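Local coordinates for protein sulfoquinovosidase (Escherichia coli, PDB 5AEG) that hydrolyses sulfoquinovosyl diacylglycerides, the plant sulfolipids, and simpler sulfoquinovosides such as sulfoquinovosyl glycerol to release sulfoquinovose as a retaining family 31 glycoside hydrolase, at residues G244-L249 against T496-H501; L249-Y254 against Y571-V576; L377-A382 against Y415-V420; R611-A616 against P658-R663. All coordinates share one frame; numbering follows the deposited sequence.

Contact 1 of 4, residues G244-L249 against T496-H501; sequences GRQPEL and TGHGLH
The carboxamide of Gln-246 lies flat on one face of the His-498 imidazole: the two planes are 10° apart, and Gln-246 CD sits 3.6 Å above the ring plane, over its centre. Gln-246 CG covers the same face, 3.5 Å from His-498 NE2, as a CH-pi contact. At the ring's rim, His-498 ND1 accepts a weak hydrogen bond from Leu-500 N, while NE2 is hydrogen-bonded to Ser-465 O. The bend of the glutamine chain at chi2 (96°) turns the amide toward the backbone of 497-499 and puts both of its ends to work. Gly-499 N donates to Gln-246 OE1 over 3.0 Å, from above the carbonyl plane; Gln-246 NE2 donates to a lone pair of Gly-497 O at 3.1 Å. Gln-462 O and Asn-579 ND2 engage NE2 and OE1 respectively, so this buried amide is gripped by four bonds. An alanine at Gln-246 would probably leave Gly-499 N and Gly-497 O without these mates and uncover the imidazole face. Leu-500 CD1 extends the packing, 3.8 Å from Gln-246 CB and 3.9 Å from Leu-249 CD2. Gly-497, at positive phi, is the C-prime residue of the Schellman motif ending helix 486-495. The contact thus joins the exit of that helix, just before barrel strand 501-505, to the connection between helix 232-243 and strand 257-260, with helix 569-582 against Leu-249 and Leu-500.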
loop_
_atom_site.group_PDB
_atom_site.type_symbol
_atom_site.label_atom_id
_atom_site.label_comp_id
_atom_site.label_asym_id
_atom_site.label_seq_id
_atom_site.Cartn_x
_atom_site.Cartn_y
_atom_site.Cartn_z
ATOM N N GLY A 244 -10.443 -1.791 9.990
ATOM C CA GLY A 244 -10.253 -0.367 10.265
ATOM C C GLY A 244 -10.741 0.491 9.104
ATOM O O GLY A 244 -10.752 0.000 7.959
ATOM N N ARG A 245 -11.150 1.729 9.433
ATOM C CA ARG A 245 -11.448 2.784 8.479
ATOM C C ARG A 245 -10.551 3.975 8.720
ATOM O O ARG A 245 -10.174 4.249 9.838
ATOM C CB ARG A 245 -12.882 3.221 8.564
ATOM C CG ARG A 245 -13.793 2.130 8.107
ATOM C CD ARG A 245 -15.290 2.420 8.101
ATOM N NE ARG A 245 -16.063 1.230 7.785
ATOM C CZ ARG A 245 -17.109 0.791 8.471
ATOM N NH1 ARG A 245 -17.607 1.512 9.459
ATOM N NH2 ARG A 245 -17.664 -0.335 8.142
ATOM N N GLN A 246 -10.191 4.677 7.643
ATOM C CA GLN A 246 -9.275 5.789 7.734
ATOM C C GLN A 246 -10.031 7.068 8.137
ATOM O O GLN A 246 -11.183 7.210 7.862
ATOM C CB GLN A 246 -8.656 6.073 6.341
ATOM C CG GLN A 246 -7.751 4.933 5.806
ATOM C CD GLN A 246 -8.467 3.993 4.880
ATOM O OE1 GLN A 246 -8.892 4.383 3.779
ATOM N NE2 GLN A 246 -8.670 2.738 5.344
ATOM N N PRO A 247 -9.343 8.014 8.680
ATOM C CA PRO A 247 -9.965 9.321 8.900
ATOM C C PRO A 247 -10.281 10.054 7.639
ATOM O O PRO A 247 -9.679 9.799 6.558
ATOM C CB PRO A 247 -8.888 10.093 9.699
ATOM C CG PRO A 247 -7.942 9.070 10.209
ATOM C CD PRO A 247 -7.973 7.959 9.170
ATOM N N GLU A 248 -11.204 11.005 7.745
ATOM C CA GLU A 248 -11.305 12.053 6.742
ATOM C C GLU A 248 -10.002 12.849 6.653
ATOM O O GLU A 248 -9.338 13.066 7.630
ATOM C CB GLU A 248 -12.445 13.022 7.056
ATOM C CG GLU A 248 -13.805 12.358 6.933
ATOM C CD GLU A 248 -14.977 13.293 7.210
ATOM O OE1 GLU A 248 -14.781 14.433 7.640
ATOM O OE2 GLU A 248 -16.084 12.870 6.962
ATOM N N LEU A 249 -9.618 13.199 5.404
ATOM C CA LEU A 249 -8.420 14.006 5.143
ATOM C C LEU A 249 -8.610 15.441 5.626
ATOM O O LEU A 249 -9.713 16.002 5.548
ATOM C CB LEU A 249 -8.117 14.058 3.645
ATOM C CG LEU A 249 -7.768 12.736 2.950
ATOM C CD1 LEU A 249 -7.604 12.904 1.441
ATOM C CD2 LEU A 249 -6.488 12.186 3.511
ATOM N N THR A 496 -8.549 -4.310 -0.292
ATOM C CA THR A 496 -8.003 -4.764 0.984
ATOM C C THR A 496 -8.341 -3.729 2.059
ATOM O O THR A 496 -7.742 -3.667 3.153
ATOM C CB THR A 496 -6.439 -4.946 0.884
ATOM O OG1 THR A 496 -6.114 -5.691 -0.285
ATOM C CG2 THR A 496 -5.952 -5.761 2.066
ATOM N N GLY A 497 -9.264 -2.837 1.756
ATOM C CA GLY A 497 -9.696 -1.904 2.752
ATOM C C GLY A 497 -9.005 -0.627 3.043
ATOM O O GLY A 497 -9.262 -0.031 4.079
ATOM N N HIS A 498 -8.122 -0.188 2.160
ATOM C CA HIS A 498 -7.479 1.132 2.287
ATOM C C HIS A 498 -7.822 1.927 0.980
ATOM O O HIS A 498 -7.514 1.508 -0.180
ATOM C CB HIS A 498 -5.971 1.053 2.512
ATOM C CG HIS A 498 -5.446 2.330 3.112
ATOM N ND1 HIS A 498 -5.605 3.570 2.509
ATOM C CD2 HIS A 498 -4.907 2.571 4.322
ATOM C CE1 HIS A 498 -5.137 4.512 3.304
ATOM N NE2 HIS A 498 -4.694 3.930 4.408
ATOM N N GLY A 499 -8.582 3.019 1.170
ATOM C CA GLY A 499 -9.205 3.782 0.107
ATOM C C GLY A 499 -8.605 5.190 -0.141
ATOM O O GLY A 499 -9.178 5.958 -0.854
ATOM N N LEU A 500 -7.426 5.515 0.423
ATOM C CA LEU A 500 -6.737 6.770 0.202
ATOM C C LEU A 500 -5.331 6.532 -0.334
ATOM O O LEU A 500 -4.481 6.045 0.415
ATOM C CB LEU A 500 -6.706 7.610 1.509
ATOM C CG LEU A 500 -8.070 7.869 2.186
ATOM C CD1 LEU A 500 -7.887 8.536 3.520
ATOM C CD2 LEU A 500 -8.904 8.689 1.283
ATOM N N HIS A 501 -5.043 6.920 -1.583
ATOM C CA HIS A 501 -3.847 6.486 -2.273
ATOM C C HIS A 501 -3.374 7.564 -3.218
ATOM O O HIS A 501 -4.160 8.056 -3.989
ATOM C CB HIS A 501 -4.160 5.218 -3.110
ATOM C CG HIS A 501 -2.978 4.467 -3.612
ATOM N ND1 HIS A 501 -2.560 4.510 -4.921
ATOM C CD2 HIS A 501 -2.202 3.545 -3.010
ATOM C CE1 HIS A 501 -1.578 3.659 -5.106
ATOM N NE2 HIS A 501 -1.374 3.015 -3.964
#

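Contact 2 of 4, residues L249-Y254 against Y571-V576; sequences LPDWIY and YLKEAV
The phenol tip of Tyr-254 meets Val-576 end to end, with Tyr-254 OH 3.3 Å from Val-576 CB. This is the close-packed, buried part of the contact. Val-576 CG2 lies near the ring plane at the edge, Lys-573 CB stands 4.0 Å above one face of the Tyr-254 ring toward its rim, and Leu-572 CB is 3.8 Å from Tyr-254 CE1. Val-576 also meets Leu-249, crossing it at about a right angle with its CG1 4.0 Å from Leu-249 CG. A glycine at Tyr-254 would probably open a gap between segment 249-254 and helix 569-582, leaving Leu-572 and Val-576 without their aromatic partner. The outer side is looser and polar. Exposed Lys-573 runs extended until chi4 (85°) bends its end toward the partly exposed Asp-251, where Lys-573 NZ donates to the anti lone pair of Asp-251 OD1 at 2.8 Å. Lys-569, one helical turn earlier, forms a salt bridge with OD2, so the carboxylate is held by a lysine at each oxygen. The chemistry therefore divides in two: apolar packing holds the helix against the lead-in to strand 257-260, while the two ammonium groups would probably stabilise ionised Asp-251.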
loop_
_atom_site.group_PDB
_atom_site.type_symbol
_atom_site.label_atom_id
_atom_site.label_comp_id
_atom_site.label_asym_id
_atom_site.label_seq_id
_atom_site.Cartn_x
_atom_site.Cartn_y
_atom_site.Cartn_z
ATOM N N LEU A 249 -9.618 13.199 5.404
ATOM C CA LEU A 249 -8.420 14.006 5.143
ATOM C C LEU A 249 -8.610 15.441 5.626
ATOM O O LEU A 249 -9.713 16.002 5.548
ATOM C CB LEU A 249 -8.117 14.058 3.645
ATOM C CG LEU A 249 -7.768 12.736 2.950
ATOM C CD1 LEU A 249 -7.604 12.904 1.441
ATOM C CD2 LEU A 249 -6.488 12.186 3.511
ATOM N N PRO A 250 -7.514 16.076 5.995
ATOM C CA PRO A 250 -7.662 17.511 6.264
ATOM C C PRO A 250 -8.120 18.244 5.080
ATOM O O PRO A 250 -7.728 17.896 3.937
ATOM C CB PRO A 250 -6.287 17.956 6.665
ATOM C CG PRO A 250 -5.573 16.698 7.122
ATOM C CD PRO A 250 -6.180 15.567 6.353
ATOM N N ASP A 251 -8.882 19.304 5.335
ATOM C CA ASP A 251 -9.472 20.127 4.276
ATOM C C ASP A 251 -8.445 20.709 3.309
ATOM O O ASP A 251 -8.728 20.912 2.156
ATOM C CB ASP A 251 -10.325 21.273 4.861
ATOM C CG ASP A 251 -11.270 21.871 3.802
ATOM O OD1 ASP A 251 -12.132 21.099 3.305
ATOM O OD2 ASP A 251 -11.036 22.998 3.361
ATOM N N TRP A 252 -7.243 20.965 3.807
ATOM C CA TRP A 252 -6.226 21.639 3.021
ATOM C C TRP A 252 -5.573 20.713 1.928
ATOM O O TRP A 252 -4.941 21.202 0.961
ATOM C CB TRP A 252 -5.175 22.304 3.937
ATOM C CG TRP A 252 -4.479 21.352 4.866
ATOM C CD1 TRP A 252 -4.793 21.123 6.159
ATOM C CD2 TRP A 252 -3.336 20.518 4.571
ATOM N NE1 TRP A 252 -3.918 20.241 6.698
ATOM C CE2 TRP A 252 -3.025 19.836 5.748
ATOM C CE3 TRP A 252 -2.504 20.346 3.433
ATOM C CZ2 TRP A 252 -1.973 18.947 5.839
ATOM C CZ3 TRP A 252 -1.444 19.470 3.509
ATOM C CH2 TRP A 252 -1.163 18.785 4.713
ATOM N N ILE A 253 -5.745 19.404 2.076
ATOM C CA ILE A 253 -5.277 18.433 1.045
ATOM C C ILE A 253 -5.856 18.692 -0.333
ATOM O O ILE A 253 -5.165 18.566 -1.325
ATOM C CB ILE A 253 -5.551 16.965 1.462
ATOM C CG1 ILE A 253 -4.760 16.618 2.728
ATOM C CG2 ILE A 253 -5.109 16.029 0.324
ATOM C CD1 ILE A 253 -3.259 16.461 2.563
ATOM N N TYR A 254 -7.082 19.207 -0.357
ATOM C CA TYR A 254 -7.772 19.489 -1.590
ATOM C C TYR A 254 -7.391 20.804 -2.262
ATOM O O TYR A 254 -7.884 21.108 -3.379
ATOM C CB TYR A 254 -9.294 19.498 -1.323
ATOM C CG TYR A 254 -9.775 18.286 -0.617
ATOM C CD1 TYR A 254 -9.927 17.107 -1.257
ATOM C CD2 TYR A 254 -10.150 18.342 0.704
ATOM C CE1 TYR A 254 -10.360 15.964 -0.574
ATOM C CE2 TYR A 254 -10.570 17.228 1.396
ATOM C CZ TYR A 254 -10.667 16.034 0.728
ATOM O OH TYR A 254 -11.063 14.946 1.405
ATOM N N TYR A 571 -16.402 17.342 -4.575
ATOM C CA TYR A 571 -16.694 15.997 -5.022
ATOM C C TYR A 571 -15.765 14.977 -4.330
ATOM O O TYR A 571 -16.230 13.983 -3.759
ATOM C CB TYR A 571 -16.543 15.893 -6.533
ATOM C CG TYR A 571 -16.710 14.534 -7.097
ATOM C CD1 TYR A 571 -17.971 13.916 -7.137
ATOM C CD2 TYR A 571 -15.623 13.794 -7.525
ATOM C CE1 TYR A 571 -18.163 12.683 -7.657
ATOM C CE2 TYR A 571 -15.806 12.521 -8.055
ATOM C CZ TYR A 571 -17.074 11.964 -8.129
ATOM O OH TYR A 571 -17.224 10.709 -8.638
ATOM N N LEU A 572 -14.466 15.293 -4.344
ATOM C CA LEU A 572 -13.476 14.459 -3.607
ATOM C C LEU A 572 -13.747 14.369 -2.070
ATOM O O LEU A 572 -13.639 13.336 -1.456
ATOM C CB LEU A 572 -12.096 15.015 -3.828
ATOM C CG LEU A 572 -11.558 14.932 -5.256
ATOM C CD1 LEU A 572 -10.172 15.593 -5.418
ATOM C CD2 LEU A 572 -11.502 13.473 -5.746
ATOM N N LYS A 573 -14.172 15.466 -1.481
ATOM C CA LYS A 573 -14.391 15.561 -0.073
ATOM C C LYS A 573 -15.579 14.674 0.262
ATOM O O LYS A 573 -15.529 13.942 1.224
ATOM C CB LYS A 573 -14.563 17.079 0.265
ATOM C CG LYS A 573 -14.805 17.418 1.688
ATOM C CD LYS A 573 -14.512 18.905 2.017
ATOM C CE LYS A 573 -14.569 19.098 3.545
ATOM N NZ LYS A 573 -13.252 18.759 4.240
ATOM N N GLU A 574 -16.633 14.697 -0.549
ATOM C CA GLU A 574 -17.717 13.756 -0.387
ATOM C C GLU A 574 -17.255 12.270 -0.471
ATOM O O GLU A 574 -17.641 11.425 0.367
ATOM C CB GLU A 574 -18.850 14.060 -1.388
ATOM C CG GLU A 574 -19.985 13.001 -1.392
ATOM C CD GLU A 574 -20.995 13.245 -2.517
ATOM O OE1 GLU A 574 -20.826 12.842 -3.708
ATOM O OE2 GLU A 574 -21.939 13.972 -2.214
ATOM N N ALA A 575 -16.453 11.951 -1.494
ATOM C CA ALA A 575 -15.886 10.603 -1.620
ATOM C C ALA A 575 -15.051 10.200 -0.420
ATOM O O ALA A 575 -15.217 9.078 0.121
ATOM C CB ALA A 575 -15.123 10.441 -2.948
ATOM N N VAL A 576 -14.183 11.104 0.040
ATOM C CA VAL A 576 -13.347 10.820 1.233
ATOM C C VAL A 576 -14.207 10.587 2.506
ATOM O O VAL A 576 -13.876 9.771 3.344
ATOM C CB VAL A 576 -12.289 11.921 1.391
ATOM C CG1 VAL A 576 -11.623 11.884 2.749
ATOM C CG2 VAL A 576 -11.286 11.840 0.244
#

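Contact 3 of 4, residues L377-A382 against Y415-V420; sequences LTNPEA and YLHNGV
Thr-378 meets a type I beta turn, Leu-416 to Gly-419, closed by Gly-419 N to Leu-416 O at 2.9 Å, with the CA atoms of Asn-379 and His-417 5.3 Å apart across the contact. A chi1 of 74° sets Thr-378 OG1 between its own backbone N and carbonyl carbon, facing the turn. There it accepts from Asn-418 N at 3.1 Å, a bent bond (146° at the hydrogen). The same hydroxyl is hydrogen-bonded to Asp-376 OD1, and Asp-376 OD2 takes His-417 N, so one carboxylate holds both the threonine and the turn. Thr-378 CB packs 3.5 Å from Asn-418 CG, the two side chains crossing at about a right angle. Beside this, Asn-379 lies over one face of the His-417 ring: its amide plane is 20° from the ring plane, with CG 3.9 Å above it and displaced toward the rim, and CB makes a CH-pi contact. Pro-380 CD approaches His-417 ND1 to 3.9 Å. Asn-379 OD1 accepts from Glu-381 N at 2.9 Å and weakly from Ala-382 N, while Asn-418 OD1 accepts from Val-420 N. Two asparagines thus shape the backbone in this surface contact: Asn-379 is the N-cap of helix 380-395, and Asn-418 makes an Asx turn shortly before helix 422-444, the successive helices flanking strand 401-404 of the (beta/alpha)8 barrel.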
loop_
_atom_site.group_PDB
_atom_site.type_symbol
_atom_site.label_atom_id
_atom_site.label_comp_id
_atom_site.label_asym_id
_atom_site.label_seq_id
_atom_site.Cartn_x
_atom_site.Cartn_y
_atom_site.Cartn_z
ATOM N N LEU A 377 10.098 -1.113 18.219
ATOM C CA LEU A 377 8.734 -0.683 18.481
ATOM C C LEU A 377 7.912 -1.652 19.404
ATOM O O LEU A 377 6.790 -1.286 19.799
ATOM C CB LEU A 377 7.946 -0.415 17.151
ATOM C CG LEU A 377 8.548 0.687 16.258
ATOM C CD1 LEU A 377 7.792 0.852 14.930
ATOM C CD2 LEU A 377 8.513 1.983 17.010
ATOM N N THR A 378 8.414 -2.876 19.643
ATOM C CA THR A 378 7.746 -3.828 20.554
ATOM C C THR A 378 8.152 -3.524 22.030
ATOM O O THR A 378 7.595 -4.080 22.905
ATOM C CB THR A 378 8.117 -5.308 20.324
ATOM O OG1 THR A 378 9.444 -5.604 20.812
ATOM C CG2 THR A 378 8.098 -5.692 18.830
ATOM N N ASN A 379 9.119 -2.660 22.254
ATOM C CA ASN A 379 9.431 -2.157 23.591
ATOM C C ASN A 379 8.536 -0.998 23.936
ATOM O O ASN A 379 8.605 0.096 23.353
ATOM C CB ASN A 379 10.902 -1.771 23.648
ATOM C CG ASN A 379 11.332 -1.177 25.013
ATOM O OD1 ASN A 379 10.511 -0.713 25.812
ATOM N ND2 ASN A 379 12.595 -1.178 25.224
ATOM N N PRO A 380 7.647 -1.199 24.882
ATOM C CA PRO A 380 6.672 -0.124 25.098
ATOM C C PRO A 380 7.255 1.272 25.491
ATOM O O PRO A 380 6.637 2.326 25.210
ATOM C CB PRO A 380 5.780 -0.677 26.220
ATOM C CG PRO A 380 6.057 -2.153 26.296
ATOM C CD PRO A 380 7.436 -2.372 25.773
ATOM N N GLU A 381 8.436 1.306 26.095
ATOM C CA GLU A 381 9.037 2.592 26.410
ATOM C C GLU A 381 9.691 3.196 25.166
ATOM O O GLU A 381 9.683 4.405 24.997
ATOM C CB GLU A 381 10.085 2.445 27.515
ATOM C CG GLU A 381 9.497 2.004 28.840
ATOM C CD GLU A 381 10.567 1.424 29.748
ATOM O OE1 GLU A 381 11.666 2.040 29.862
ATOM O OE2 GLU A 381 10.313 0.348 30.334
ATOM N N ALA A 382 10.279 2.344 24.331
ATOM C CA ALA A 382 10.883 2.829 23.073
ATOM C C ALA A 382 9.778 3.407 22.139
ATOM O O ALA A 382 9.972 4.465 21.517
ATOM C CB ALA A 382 11.640 1.734 22.402
ATOM N N TYR A 415 16.506 -9.333 17.475
ATOM C CA TYR A 415 15.942 -9.883 18.673
ATOM C C TYR A 415 15.214 -8.742 19.323
ATOM O O TYR A 415 15.792 -7.679 19.568
ATOM C CB TYR A 415 17.048 -10.468 19.591
ATOM C CG TYR A 415 17.613 -11.669 18.952
ATOM C CD1 TYR A 415 18.551 -11.545 17.967
ATOM C CD2 TYR A 415 17.110 -12.942 19.238
ATOM C CE1 TYR A 415 19.007 -12.651 17.280
ATOM C CE2 TYR A 415 17.587 -14.056 18.574
ATOM C CZ TYR A 415 18.527 -13.887 17.588
ATOM O OH TYR A 415 19.049 -14.935 16.904
ATOM N N LEU A 416 13.930 -8.994 19.575
ATOM C CA LEU A 416 12.988 -8.004 19.963
ATOM C C LEU A 416 12.579 -8.146 21.409
ATOM O O LEU A 416 12.524 -9.263 21.934
ATOM C CB LEU A 416 11.719 -8.132 19.103
ATOM C CG LEU A 416 12.145 -7.932 17.647
ATOM C CD1 LEU A 416 11.217 -8.562 16.695
ATOM C CD2 LEU A 416 12.449 -6.457 17.383
ATOM N N HIS A 417 12.211 -7.007 21.982
ATOM C CA HIS A 417 11.819 -6.885 23.378
ATOM C C HIS A 417 10.648 -7.758 23.774
ATOM O O HIS A 417 10.625 -8.243 24.892
ATOM C CB HIS A 417 11.492 -5.472 23.708
ATOM C CG HIS A 417 11.307 -5.198 25.159
ATOM N ND1 HIS A 417 10.086 -5.283 25.782
ATOM C CD2 HIS A 417 12.192 -4.810 26.107
ATOM C CE1 HIS A 417 10.221 -4.994 27.067
ATOM N NE2 HIS A 417 11.488 -4.690 27.282
ATOM N N ASN A 418 9.676 -7.948 22.896
ATOM C CA ASN A 418 8.564 -8.776 23.236
ATOM C C ASN A 418 8.887 -10.299 23.149
ATOM O O ASN A 418 8.031 -11.057 23.352
ATOM C CB ASN A 418 7.324 -8.393 22.403
ATOM C CG ASN A 418 7.488 -8.749 20.902
ATOM O OD1 ASN A 418 8.513 -9.215 20.492
ATOM N ND2 ASN A 418 6.439 -8.564 20.125
ATOM N N GLY A 419 10.091 -10.688 22.787
ATOM C CA GLY A 419 10.514 -12.060 22.576
ATOM C C GLY A 419 9.821 -12.817 21.469
ATOM O O GLY A 419 9.943 -14.040 21.391
ATOM N N VAL A 420 9.075 -12.110 20.596
ATOM C CA VAL A 420 8.528 -12.785 19.379
ATOM C C VAL A 420 9.579 -12.866 18.326
ATOM O O VAL A 420 10.320 -11.907 18.101
ATOM C CB VAL A 420 7.246 -12.104 18.861
ATOM C CG1 VAL A 420 6.723 -12.850 17.626
ATOM C CG2 VAL A 420 6.174 -12.069 19.965
#

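Contact 4 of 4, residues R611-A616 against P658-R663; sequences RDILVA and PPVFYR
A bend at chi3 (60°) brings the edge of the Arg-663 guanidinium to Asp-612 and one face to Arg-611, whose own bend at chi2 (64°) lays its guanidinium against that face. The setting is an antiparallel strand pair, 613-615 against 660-663, at the middle of the six-stranded sheet in the C-terminal domain; the N-to-C directions are 159° apart. Leu-614 and Phe-661 form the hydrogen-bonded pair, exchanging N-H...O bonds of 2.8 Å from Leu-614 N to Phe-661 O and 2.9 Å from Phe-661 N to Leu-614 O. Ile-613 with Tyr-662 and Val-615 with Val-660 are non-hydrogen-bonded pairs. Further bonds, from Arg-663 N to Asp-612 O and from Ala-616 N to Pro-659 O, carry the pairing past both ends of strand 613-615. On the face bearing Ile-613, its CG2 packs 3.6 Å from Val-660 CG1, and Val-615 lies alongside that valine. The other face carries Leu-614 and Phe-661, both touching Leu-628 of strand 625-630. The two guanidiniums stack, with Arg-611 NH2 4.0 Å from Arg-663 NE; their like charges are probably moderated by the carboxylates of Asp-612 and Asp-633, the latter in a salt bridge with Arg-663 NE. Tyr-594 OH is hydrogen-bonded to Arg-611 NH1 and Ser-666 OG to Asp-612 OD2. Arg-663 NH1 donates within its guanidinium plane to Asp-612 OD1 at 2.8 Å, reaching that oxygen from above the carboxylate plane.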
loop_
_atom_site.group_PDB
_atom_site.type_symbol
_atom_site.label_atom_id
_atom_site.label_comp_id
_atom_site.label_asym_id
_atom_site.label_seq_id
_atom_site.Cartn_x
_atom_site.Cartn_y
_atom_site.Cartn_z
ATOM N N ARG A 611 -18.069 7.730 -7.555
ATOM C CA ARG A 611 -19.043 7.049 -8.405
ATOM C C ARG A 611 -19.085 7.463 -9.883
ATOM O O ARG A 611 -19.370 6.614 -10.752
ATOM C CB ARG A 611 -20.439 7.266 -7.784
ATOM C CG ARG A 611 -21.625 6.633 -8.490
ATOM C CD ARG A 611 -21.628 5.148 -8.533
ATOM N NE ARG A 611 -22.702 4.566 -9.425
ATOM C CZ ARG A 611 -22.535 4.283 -10.727
ATOM N NH1 ARG A 611 -21.332 4.509 -11.406
ATOM N NH2 ARG A 611 -23.560 3.763 -11.378
ATOM N N ASP A 612 -18.799 8.739 -10.183
ATOM C CA ASP A 612 -19.282 9.354 -11.438
ATOM C C ASP A 612 -18.188 9.726 -12.433
ATOM O O ASP A 612 -18.488 10.228 -13.519
ATOM C CB ASP A 612 -20.098 10.605 -11.055
ATOM C CG ASP A 612 -21.433 10.278 -10.352
ATOM O OD1 ASP A 612 -21.899 9.194 -10.573
ATOM O OD2 ASP A 612 -21.936 11.086 -9.562
ATOM N N ILE A 613 -16.897 9.530 -12.082
ATOM C CA ILE A 613 -15.832 9.843 -13.051
ATOM C C ILE A 613 -15.079 8.579 -13.367
ATOM O O ILE A 613 -14.715 7.815 -12.447
ATOM C CB ILE A 613 -14.838 10.864 -12.449
ATOM C CG1 ILE A 613 -15.548 12.181 -12.212
ATOM C CG2 ILE A 613 -13.656 11.058 -13.418
ATOM C CD1 ILE A 613 -14.753 13.253 -11.492
ATOM N N LEU A 614 -14.814 8.334 -14.643
ATOM C CA LEU A 614 -14.041 7.214 -15.067
ATOM C C LEU A 614 -12.713 7.756 -15.576
ATOM O O LEU A 614 -12.691 8.662 -16.450
ATOM C CB LEU A 614 -14.767 6.423 -16.124
ATOM C CG LEU A 614 -14.105 5.132 -16.700
ATOM C CD1 LEU A 614 -15.178 4.148 -17.143
ATOM C CD2 LEU A 614 -13.127 5.346 -17.806
ATOM N N VAL A 615 -11.600 7.143 -15.136
ATOM C CA VAL A 615 -10.221 7.640 -15.515
ATOM C C VAL A 615 -9.408 6.507 -16.114
ATOM O O VAL A 615 -9.318 5.399 -15.514
ATOM C CB VAL A 615 -9.445 8.242 -14.327
ATOM C CG1 VAL A 615 -8.098 8.890 -14.740
ATOM C CG2 VAL A 615 -10.294 9.195 -13.511
ATOM N N ALA A 616 -8.784 6.758 -17.253
ATOM C CA ALA A 616 -7.885 5.772 -17.800
ATOM C C ALA A 616 -6.598 6.490 -18.161
ATOM O O ALA A 616 -6.438 6.983 -19.256
ATOM C CB ALA A 616 -8.475 5.079 -18.988
ATOM N N PRO A 658 -6.449 14.337 -20.248
ATOM C CA PRO A 658 -6.323 12.891 -19.983
ATOM C C PRO A 658 -7.676 12.201 -20.265
ATOM O O PRO A 658 -8.719 12.864 -20.300
ATOM C CB PRO A 658 -6.056 12.810 -18.517
ATOM C CG PRO A 658 -6.451 14.125 -17.926
ATOM C CD PRO A 658 -6.177 15.106 -19.059
ATOM N N PRO A 659 -7.652 10.893 -20.434
ATOM C CA PRO A 659 -8.935 10.210 -20.798
ATOM C C PRO A 659 -9.807 10.046 -19.583
ATOM O O PRO A 659 -9.545 9.130 -18.748
ATOM C CB PRO A 659 -8.468 8.880 -21.367
ATOM C CG PRO A 659 -7.012 9.074 -21.707
ATOM C CD PRO A 659 -6.514 9.979 -20.604
ATOM N N VAL A 660 -10.706 11.035 -19.399
ATOM C CA VAL A 660 -11.530 11.185 -18.242
ATOM C C VAL A 660 -12.959 11.379 -18.752
ATOM O O VAL A 660 -13.189 12.233 -19.604
ATOM C CB VAL A 660 -11.119 12.406 -17.372
ATOM C CG1 VAL A 660 -12.116 12.655 -16.260
ATOM C CG2 VAL A 660 -9.696 12.205 -16.745
ATOM N N PHE A 661 -13.897 10.600 -18.223
ATOM C CA PHE A 661 -15.278 10.703 -18.621
ATOM C C PHE A 661 -16.131 10.801 -17.389
ATOM O O PHE A 661 -15.743 10.317 -16.318
ATOM C CB PHE A 661 -15.672 9.454 -19.434
ATOM C CG PHE A 661 -14.836 9.189 -20.601
ATOM C CD1 PHE A 661 -13.562 8.665 -20.453
ATOM C CD2 PHE A 661 -15.328 9.414 -21.887
ATOM C CE1 PHE A 661 -12.788 8.429 -21.569
ATOM C CE2 PHE A 661 -14.584 9.141 -22.979
ATOM C CZ PHE A 661 -13.296 8.671 -22.829
ATOM N N TYR A 662 -17.243 11.481 -17.460
ATOM C CA TYR A 662 -18.163 11.521 -16.370
ATOM C C TYR A 662 -19.614 11.144 -16.767
ATOM O O TYR A 662 -19.985 11.228 -17.944
ATOM C CB TYR A 662 -18.145 12.856 -15.641
ATOM C CG TYR A 662 -18.740 14.061 -16.429
ATOM C CD1 TYR A 662 -20.096 14.343 -16.425
ATOM C CD2 TYR A 662 -17.932 14.847 -17.208
ATOM C CE1 TYR A 662 -20.642 15.433 -17.148
ATOM C CE2 TYR A 662 -18.457 15.947 -17.960
ATOM C CZ TYR A 662 -19.799 16.262 -17.878
ATOM O OH TYR A 662 -20.254 17.352 -18.647
ATOM N N ARG A 663 -20.362 10.735 -15.759
ATOM C CA ARG A 663 -21.745 10.228 -15.948
ATOM C C ARG A 663 -22.649 11.514 -16.162
ATOM O O ARG A 663 -22.753 12.367 -15.296
ATOM C CB ARG A 663 -22.234 9.442 -14.717
ATOM C CG ARG A 663 -21.562 8.072 -14.553
ATOM C CD ARG A 663 -22.113 7.284 -13.390
ATOM N NE ARG A 663 -23.533 7.050 -13.570
ATOM C CZ ARG A 663 -24.507 7.547 -12.824
ATOM N NH1 ARG A 663 -24.280 8.389 -11.797
ATOM N NH2 ARG A 663 -25.775 7.229 -13.182
#

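How the contacts relate
Contacts 1 and 2 share Leu-249, and their centres are about 12 Å apart; Leu-500 CD2 meets Val-576 CG2 at 4.1 Å, so the two partner segments also touch each other beside the lead-in to strand 257-260, which contacts both. Their segments alternate along the chain. Contact 3 falls in sequence between the two halves of each, yet sits in a separate part of the TIM-barrel domain, its centre about 28 Å from that of contact 1. Contact 4 comes last, in the C-terminal domain, about 18 Å from contact 2 centre to centre. Tyr-571 OH of helix 569-582 probably hydrogen-bonds Asp-612 N (3.0 Å), tying barrel-side helix to C-terminal sheet. Contacts 3 and 4 lie on opposite sides of the chain's centre.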